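Local coordinates for secreted effector protein sseI (Salmonella enterica subsp. enterica serovar Typhimurium, PDB 4G29) that acts as a secreted virulence factor whose catalytic domain has a papain-like fold and is probably a cysteine-dependent enzyme, at residues W120-R125 with V164-S168. Sequence-based numbering, arbitrary orientation.
Sequences WVCKYR and VFVTS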
ATOM      1  N   TRP A 120      -9.076   3.557  -1.000  1.00 21.86           N
ATOM      2  CA  TRP A 120      -7.620   3.449  -1.096  1.00 21.95           C
ATOM      3  C   TRP A 120      -7.192   3.525  -2.589  1.00 22.07           C
ATOM      4  O   TRP A 120      -6.315   4.298  -2.992  1.00 22.38           O
ATOM      5  CB  TRP A 120      -7.141   2.186  -0.417  1.00 20.20           C
ATOM      6  CG  TRP A 120      -5.624   1.958  -0.437  1.00 17.72           C
ATOM      7  CD1 TRP A 120      -4.723   2.425   0.470  1.00 19.08           C
ATOM      8  CD2 TRP A 120      -4.877   1.264  -1.436  1.00 19.52           C
ATOM      9  NE1 TRP A 120      -3.458   2.061   0.119  1.00 18.70           N
ATOM     10  CE2 TRP A 120      -3.523   1.320  -1.051  1.00 15.85           C
ATOM     11  CE3 TRP A 120      -5.213   0.560  -2.608  1.00 20.23           C
ATOM     12  CZ2 TRP A 120      -2.550   0.741  -1.762  1.00 18.82           C
ATOM     13  CZ3 TRP A 120      -4.199  -0.007  -3.339  1.00 19.86           C
ATOM     14  CH2 TRP A 120      -2.885   0.077  -2.911  1.00 22.16           C
ATOM     15  N   VAL A 121      -7.883   2.781  -3.440  1.00 22.76           N
ATOM     16  CA  VAL A 121      -7.568   2.802  -4.851  1.00 23.30           C
ATOM     17  C   VAL A 121      -7.757   4.208  -5.440  1.00 24.26           C
ATOM     18  O   VAL A 121      -6.960   4.679  -6.251  1.00 23.54           O
ATOM     19  CB  VAL A 121      -8.452   1.802  -5.604  1.00 24.59           C
ATOM     20  CG1 VAL A 121      -8.311   2.046  -7.119  1.00 26.12           C
ATOM     21  CG2 VAL A 121      -8.063   0.426  -5.271  1.00 24.18           C
ATOM     22  N   CYS A 122      -8.847   4.856  -5.015  1.00 26.10           N
ATOM     23  CA  CYS A 122      -9.194   6.198  -5.406  1.00 28.94           C
ATOM     24  C   CYS A 122      -8.113   7.164  -5.013  1.00 28.09           C
ATOM     25  O   CYS A 122      -7.694   7.983  -5.832  1.00 28.84           O
ATOM     26  CB  CYS A 122     -10.536   6.579  -4.789  1.00 30.64           C
ATOM     27  SG  CYS A 122     -11.900   5.786  -5.729  1.00 41.70           S
ATOM     28  N   LYS A 123      -7.606   7.011  -3.795  1.00 25.54           N
ATOM     29  CA  LYS A 123      -6.553   7.898  -3.285  1.00 25.70           C
ATOM     30  C   LYS A 123      -5.264   7.809  -4.137  1.00 25.04           C
ATOM     31  O   LYS A 123      -4.681   8.839  -4.521  1.00 26.82           O
ATOM     32  CB  LYS A 123      -6.222   7.576  -1.829  1.00 25.04           C
ATOM     33  CG  LYS A 123      -5.404   8.665  -1.129  1.00 27.01           C
ATOM     34  CD  LYS A 123      -6.248   9.866  -0.777  1.00 28.96           C
ATOM     35  CE  LYS A 123      -5.467  10.945  -0.075  1.00 31.80           C
ATOM     36  NZ  LYS A 123      -6.287  12.188   0.223  1.00 35.03           N
ATOM     37  N   TYR A 124      -4.838   6.593  -4.465  1.00 22.70           N
ATOM     38  CA  TYR A 124      -3.654   6.372  -5.279  1.00 22.75           C
ATOM     39  C   TYR A 124      -3.867   6.858  -6.693  1.00 24.22           C
ATOM     40  O   TYR A 124      -2.999   7.502  -7.244  1.00 26.36           O
ATOM     41  CB  TYR A 124      -3.176   4.904  -5.221  1.00 21.60           C
ATOM     42  CG  TYR A 124      -2.253   4.643  -4.059  1.00 19.95           C
ATOM     43  CD1 TYR A 124      -2.736   4.567  -2.760  1.00 19.87           C
ATOM     44  CD2 TYR A 124      -0.883   4.526  -4.277  1.00 23.55           C
ATOM     45  CE1 TYR A 124      -1.876   4.336  -1.680  1.00 20.78           C
ATOM     46  CE2 TYR A 124       0.005   4.336  -3.191  1.00 21.92           C
ATOM     47  CZ  TYR A 124      -0.527   4.209  -1.907  1.00 20.18           C
ATOM     48  OH  TYR A 124       0.348   4.001  -0.845  1.00 21.75           O
ATOM     49  N   ARG A 125      -5.054   6.631  -7.241  1.00 29.98           N
ATOM     50  CA  ARG A 125      -5.362   7.194  -8.563  1.00 29.34           C
ATOM     51  C   ARG A 125      -5.298   8.712  -8.637  1.00 31.72           C
ATOM     52  O   ARG A 125      -4.798   9.248  -9.626  1.00 34.45           O
ATOM     53  CB  ARG A 125      -6.713   6.706  -9.037  1.00 30.87           C
ATOM     54  CG  ARG A 125      -6.716   5.243  -9.364  1.00 26.64           C
ATOM     55  CD  ARG A 125      -8.066   4.846  -9.955  1.00 30.20           C
ATOM     56  NE  ARG A 125      -8.142   3.424 -10.276  1.00 30.90           N
ATOM     57  CZ  ARG A 125      -9.270   2.725 -10.436  1.00 38.17           C
ATOM     58  NH1 ARG A 125     -10.478   3.286 -10.283  1.00 44.78           N
ATOM     59  NH2 ARG A 125      -9.197   1.422 -10.696  1.00 42.54           N
ATOM     60  N   VAL A 164      -3.084  -6.681 -10.046  1.00 19.73           N
ATOM     61  CA  VAL A 164      -4.267  -5.844 -10.039  1.00 18.08           C
ATOM     62  C   VAL A 164      -3.858  -4.407 -10.295  1.00 16.94           C
ATOM     63  O   VAL A 164      -3.097  -3.832  -9.526  1.00 17.42           O
ATOM     64  CB  VAL A 164      -5.071  -5.951  -8.726  1.00 18.67           C
ATOM     65  CG1 VAL A 164      -6.343  -5.102  -8.776  1.00 19.80           C
ATOM     66  CG2 VAL A 164      -5.374  -7.437  -8.381  1.00 22.05           C
ATOM     67  N   PHE A 165      -4.343  -3.806 -11.378  1.00 16.94           N
ATOM     68  CA  PHE A 165      -3.994  -2.413 -11.719  1.00 17.96           C
ATOM     69  C   PHE A 165      -4.800  -1.434 -10.908  1.00 18.21           C
ATOM     70  O   PHE A 165      -6.027  -1.556 -10.783  1.00 18.89           O
ATOM     71  CB  PHE A 165      -4.160  -2.150 -13.207  1.00 18.88           C
ATOM     72  CG  PHE A 165      -3.270  -2.990 -14.049  1.00 19.06           C
ATOM     73  CD1 PHE A 165      -1.928  -2.626 -14.228  1.00 18.87           C
ATOM     74  CD2 PHE A 165      -3.747  -4.112 -14.708  1.00 20.31           C
ATOM     75  CE1 PHE A 165      -1.101  -3.417 -14.966  1.00 20.20           C
ATOM     76  CE2 PHE A 165      -2.903  -4.876 -15.498  1.00 23.26           C
ATOM     77  CZ  PHE A 165      -1.592  -4.536 -15.593  1.00 22.44           C
ATOM     78  N   VAL A 166      -4.070  -0.485 -10.319  1.00 18.07           N
ATOM     79  CA  VAL A 166      -4.613   0.725  -9.732  1.00 18.43           C
ATOM     80  C   VAL A 166      -4.714   1.830 -10.773  1.00 19.79           C
ATOM     81  O   VAL A 166      -5.733   2.523 -10.871  1.00 19.58           O
ATOM     82  CB  VAL A 166      -3.770   1.159  -8.576  1.00 18.16           C
ATOM     83  CG1 VAL A 166      -4.281   2.505  -8.045  1.00 17.95           C
ATOM     84  CG2 VAL A 166      -3.871   0.071  -7.485  1.00 18.76           C
ATOM     85  N   THR A 167      -3.662   1.959 -11.571  1.00 20.05           N
ATOM     86  CA  THR A 167      -3.602   2.838 -12.733  1.00 19.96           C
ATOM     87  C   THR A 167      -3.196   2.076 -13.979  1.00 21.12           C
ATOM     88  O   THR A 167      -2.713   0.979 -13.882  1.00 22.13           O
ATOM     89  CB  THR A 167      -2.604   4.021 -12.527  1.00 21.37           C
ATOM     90  OG1 THR A 167      -1.252   3.533 -12.506  1.00 20.06           O
ATOM     91  CG2 THR A 167      -2.930   4.835 -11.315  1.00 22.89           C
ATOM     92  N   SER A 168      -3.443   2.666 -15.134  1.00 22.99           N
ATOM     93  CA  SER A 168      -3.070   2.100 -16.445  1.00 24.76           C
ATOM     94  C   SER A 168      -2.745   3.242 -17.387  1.00 27.04           C
ATOM     95  O   SER A 168      -3.516   3.557 -18.300  1.00 28.87           O
ATOM     96  CB  SER A 168      -4.187   1.229 -17.009  1.00 27.29           C
ATOM     97  OG  SER A 168      -3.723   0.452 -18.101  1.00 29.24           O
TER
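R125 NE donates a hydrogen bond to V166 O, the one polar link between the two segments. The donor-acceptor distance is 2.6 Å and the N-H...O angle 162°, so the bond is short and nearly straight. V166 O lies only 8° out of the guanidinium plane, and NE in turn lies in the carbonyl plane, which makes this an edge-on approach by the guanidinium. The R125 chain runs extended from CG to NE and carries NE across to the V166 carbonyl, while V121 CG1 packs over one guanidinium face, off-centre, 3.4 Å from its plane.

The apolar part centres on V166, whose two methyls meet different residues of the helix. With CG1 anti to the backbone N (chi1 175°), that methyl lies 3.9 Å from Y124 CB and from the carbonyl oxygen V121 O, and 4.2 Å from V121 CG1; the aliphatic CG of R125 also reaches it at 3.9 Å. V166 CG2 instead meets W120 CZ3 obliquely at 4.2 Å.

Within the helix, Y124 CE1 rests over a face of the W120 indole. The tyrosine ring leads away from V166 whereas W120 keeps its ring end near it, yet W120 NE1 and Y124 OH both hydrogen-bond D95 OD2; D95 may form a Cys-His-Asp triad with C42 and H80, consistent with the papain-like fold. The contact thus joins helix 117-126 to the end of edge strand 164-165, which is antiparallel to strand 132-138. Backbone bonds from V166 and T167 to I133 fasten the loop to that strand, and W120 and Y124 pack against L113 of strand 113-116, at the other edge of the sheet.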